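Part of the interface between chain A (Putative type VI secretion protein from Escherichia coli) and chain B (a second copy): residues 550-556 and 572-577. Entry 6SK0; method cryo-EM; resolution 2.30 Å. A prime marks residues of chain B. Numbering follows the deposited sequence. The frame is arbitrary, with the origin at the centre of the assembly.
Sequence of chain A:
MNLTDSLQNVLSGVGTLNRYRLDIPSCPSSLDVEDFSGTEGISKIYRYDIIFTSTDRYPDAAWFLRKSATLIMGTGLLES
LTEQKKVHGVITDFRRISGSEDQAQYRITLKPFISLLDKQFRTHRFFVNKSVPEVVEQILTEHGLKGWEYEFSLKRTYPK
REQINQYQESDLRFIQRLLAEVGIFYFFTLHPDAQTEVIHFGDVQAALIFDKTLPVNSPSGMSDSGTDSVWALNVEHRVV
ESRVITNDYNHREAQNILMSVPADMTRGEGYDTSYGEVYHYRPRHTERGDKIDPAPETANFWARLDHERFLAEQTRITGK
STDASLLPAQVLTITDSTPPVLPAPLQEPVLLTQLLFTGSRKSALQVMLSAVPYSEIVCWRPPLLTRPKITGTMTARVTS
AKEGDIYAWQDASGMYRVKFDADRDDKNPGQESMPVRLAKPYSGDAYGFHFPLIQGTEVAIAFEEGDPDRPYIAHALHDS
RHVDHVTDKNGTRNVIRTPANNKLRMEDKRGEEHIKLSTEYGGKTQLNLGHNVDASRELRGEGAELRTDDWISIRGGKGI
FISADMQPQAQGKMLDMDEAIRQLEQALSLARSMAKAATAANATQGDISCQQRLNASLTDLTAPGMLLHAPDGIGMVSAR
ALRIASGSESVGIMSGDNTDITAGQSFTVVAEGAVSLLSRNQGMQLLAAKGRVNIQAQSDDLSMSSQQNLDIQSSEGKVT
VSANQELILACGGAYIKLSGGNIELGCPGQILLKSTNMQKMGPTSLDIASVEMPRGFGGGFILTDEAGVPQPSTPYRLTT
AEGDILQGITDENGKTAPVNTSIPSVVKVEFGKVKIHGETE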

# COMPACT_ATOMS: atom_id res chain seq x y z
N ASP A 550 -12.49 -1.87 26.14
CA ASP A 550 -13.00 -2.99 25.35
C ASP A 550 -12.94 -2.64 23.87
O ASP A 550 -12.11 -1.83 23.43
CB ASP A 550 -14.40 -3.35 25.82
CG ASP A 550 -14.42 -3.87 27.23
OD1 ASP A 550 -13.33 -4.18 27.75
OD2 ASP A 550 -15.51 -3.98 27.81
N TRP A 551 -13.73 -3.33 23.06
CA TRP A 551 -13.75 -3.09 21.63
C TRP A 551 -14.56 -1.85 21.27
O TRP A 551 -15.47 -1.44 21.98
CB TRP A 551 -14.34 -4.30 20.90
CG TRP A 551 -13.55 -5.52 21.08
CD1 TRP A 551 -12.53 -5.95 20.30
CD2 TRP A 551 -13.72 -6.51 22.10
NE1 TRP A 551 -12.04 -7.14 20.76
CE2 TRP A 551 -12.76 -7.50 21.87
CE3 TRP A 551 -14.59 -6.64 23.18
CZ2 TRP A 551 -12.64 -8.62 22.68
CZ3 TRP A 551 -14.47 -7.75 23.99
CH2 TRP A 551 -13.50 -8.73 23.74
N ILE A 552 -14.20 -1.26 20.14
CA ILE A 552 -14.99 -0.22 19.51
C ILE A 552 -15.47 -0.76 18.17
O ILE A 552 -14.68 -1.28 17.38
CB ILE A 552 -14.21 1.08 19.32
CG1 ILE A 552 -14.15 1.83 20.64
CG2 ILE A 552 -14.86 1.94 18.24
CD1 ILE A 552 -13.66 3.20 20.55
N SER A 553 -16.77 -0.66 17.94
CA SER A 553 -17.36 -1.06 16.67
C SER A 553 -18.06 0.15 16.07
O SER A 553 -18.93 0.75 16.71
CB SER A 553 -18.33 -2.22 16.85
OG SER A 553 -18.73 -2.71 15.60
N ILE A 554 -17.67 0.50 14.86
CA ILE A 554 -18.30 1.56 14.11
C ILE A 554 -18.85 0.92 12.85
O ILE A 554 -18.09 0.47 11.98
CB ILE A 554 -17.32 2.70 13.79
CG1 ILE A 554 -16.88 3.36 15.09
CG2 ILE A 554 -17.96 3.71 12.87
CD1 ILE A 554 -15.65 4.17 14.96
N ARG A 555 -20.17 0.85 12.76
CA ARG A 555 -20.84 0.07 11.74
C ARG A 555 -21.85 0.95 11.02
O ARG A 555 -22.87 1.32 11.60
CB ARG A 555 -21.51 -1.15 12.34
CG ARG A 555 -22.10 -2.08 11.33
CD ARG A 555 -22.92 -3.15 11.98
NE ARG A 555 -22.12 -4.05 12.79
CZ ARG A 555 -21.49 -5.12 12.32
NH1 ARG A 555 -21.57 -5.43 11.04
NH2 ARG A 555 -20.79 -5.88 13.14
N GLY A 556 -21.56 1.29 9.78
CA GLY A 556 -22.49 2.04 8.97
C GLY A 556 -22.95 1.24 7.78
O GLY A 556 -22.17 0.98 6.87
N GLY B 572 -27.51 -9.27 16.06
CA GLY B 572 -26.21 -9.89 15.93
C GLY B 572 -25.20 -9.28 16.88
O GLY B 572 -25.44 -8.27 17.54
N LYS B 573 -24.06 -9.94 16.96
CA LYS B 573 -23.00 -9.49 17.84
C LYS B 573 -22.43 -8.16 17.35
O LYS B 573 -22.46 -7.85 16.16
CB LYS B 573 -21.90 -10.53 17.94
CG LYS B 573 -22.33 -11.82 18.59
CD LYS B 573 -23.27 -11.56 19.75
CE LYS B 573 -23.55 -12.83 20.51
NZ LYS B 573 -22.30 -13.39 21.08
N MET B 574 -21.93 -7.38 18.30
CA MET B 574 -21.29 -6.12 17.97
C MET B 574 -20.08 -6.33 17.06
O MET B 574 -19.83 -5.54 16.16
CB MET B 574 -20.91 -5.41 19.27
CG MET B 574 -19.78 -4.42 19.18
SD MET B 574 -19.50 -3.63 20.78
CE MET B 574 -17.84 -3.03 20.57
N LEU B 575 -19.35 -7.43 17.26
CA LEU B 575 -18.17 -7.73 16.47
C LEU B 575 -18.44 -8.77 15.39
O LEU B 575 -17.53 -9.50 14.99
CB LEU B 575 -17.03 -8.18 17.38
CG LEU B 575 -16.48 -7.10 18.29
CD1 LEU B 575 -15.30 -7.64 19.06
CD2 LEU B 575 -16.08 -5.88 17.48
N ASP B 576 -19.67 -8.86 14.91
CA ASP B 576 -20.02 -9.77 13.83
C ASP B 576 -19.31 -9.32 12.56
O ASP B 576 -19.63 -8.26 12.01
CB ASP B 576 -21.53 -9.79 13.66
CG ASP B 576 -22.15 -11.08 14.16
OD1 ASP B 576 -21.57 -11.70 15.07
OD2 ASP B 576 -23.24 -11.44 13.67
N MET B 577 -18.34 -10.10 12.10
CA MET B 577 -17.47 -9.66 11.02
C MET B 577 -17.27 -10.76 10.00
O MET B 577 -16.16 -10.99 9.51
CB MET B 577 -16.13 -9.18 11.57
CG MET B 577 -15.46 -10.18 12.51
SD MET B 577 -13.74 -9.80 12.83
CE MET B 577 -13.90 -8.43 13.96

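Chain B meets one face of a chain A strand with a short turn. Along the strand, Trp551, Ser553 and Arg555 point toward chain B, while Ile552 points away and Ile554 is out of reach. Gly572′ leads into the turn without touching the strand. Its backbone angles (phi 128°, psi 170°) would jam a CB against the preceding carbonyl oxygen, which by itself calls for glycine. Lys573′ opens a type I turn, closed by the hydrogen bond from Asp576′ N to Lys573′ O (3.2 Å); its long side chain leads away from the strand, as suits a charged group that is exposed.

Met574′ buries the most surface of any residue here (84 Å²). Its extended side chain, with all three chi angles t, carries CE to 3.7 Å from Trp551 CB and 3.2 Å from Trp551 O; an unbranched, flexible thioether can reach in to the strand backbone in this way. Its carbonyl oxygen serves two donors: Ser553 OG at 3.1 Å and Arg555 NH2 at 3.2 Å from Met574′ O. Ser553 is short enough to donate this bond while Ser553 CB packs 3.5 Å from Met574′ CG.

Leu575′ sets one methyl, CD1, over the face of the Trp551 five-membered ring. Its CD1 lies 3.4 Å from Trp551 CG and almost straight above the ring, 10° off the normal, a CH-pi contact that pairs a compact methyl with a broad, flat face. Trp551 NE1 is hydrogen-bonded elsewhere in the structure.

Asp576′ contributes its backbone rather than its carboxylate: Arg555 NH2 donates to Asp576′ O at 2.9 Å with a nearly straight angle of 173°. A main-chain carbonyl makes no demand on the side chain, whose end leads away from the strand. Met574′ O and Asp576′ O both lie near the guanidinium plane, where the N-H bonds point, so one arginine nitrogen bridges two carbonyls of the turn. Met577′, at the N-cap position before a helix, makes no contact with the strand.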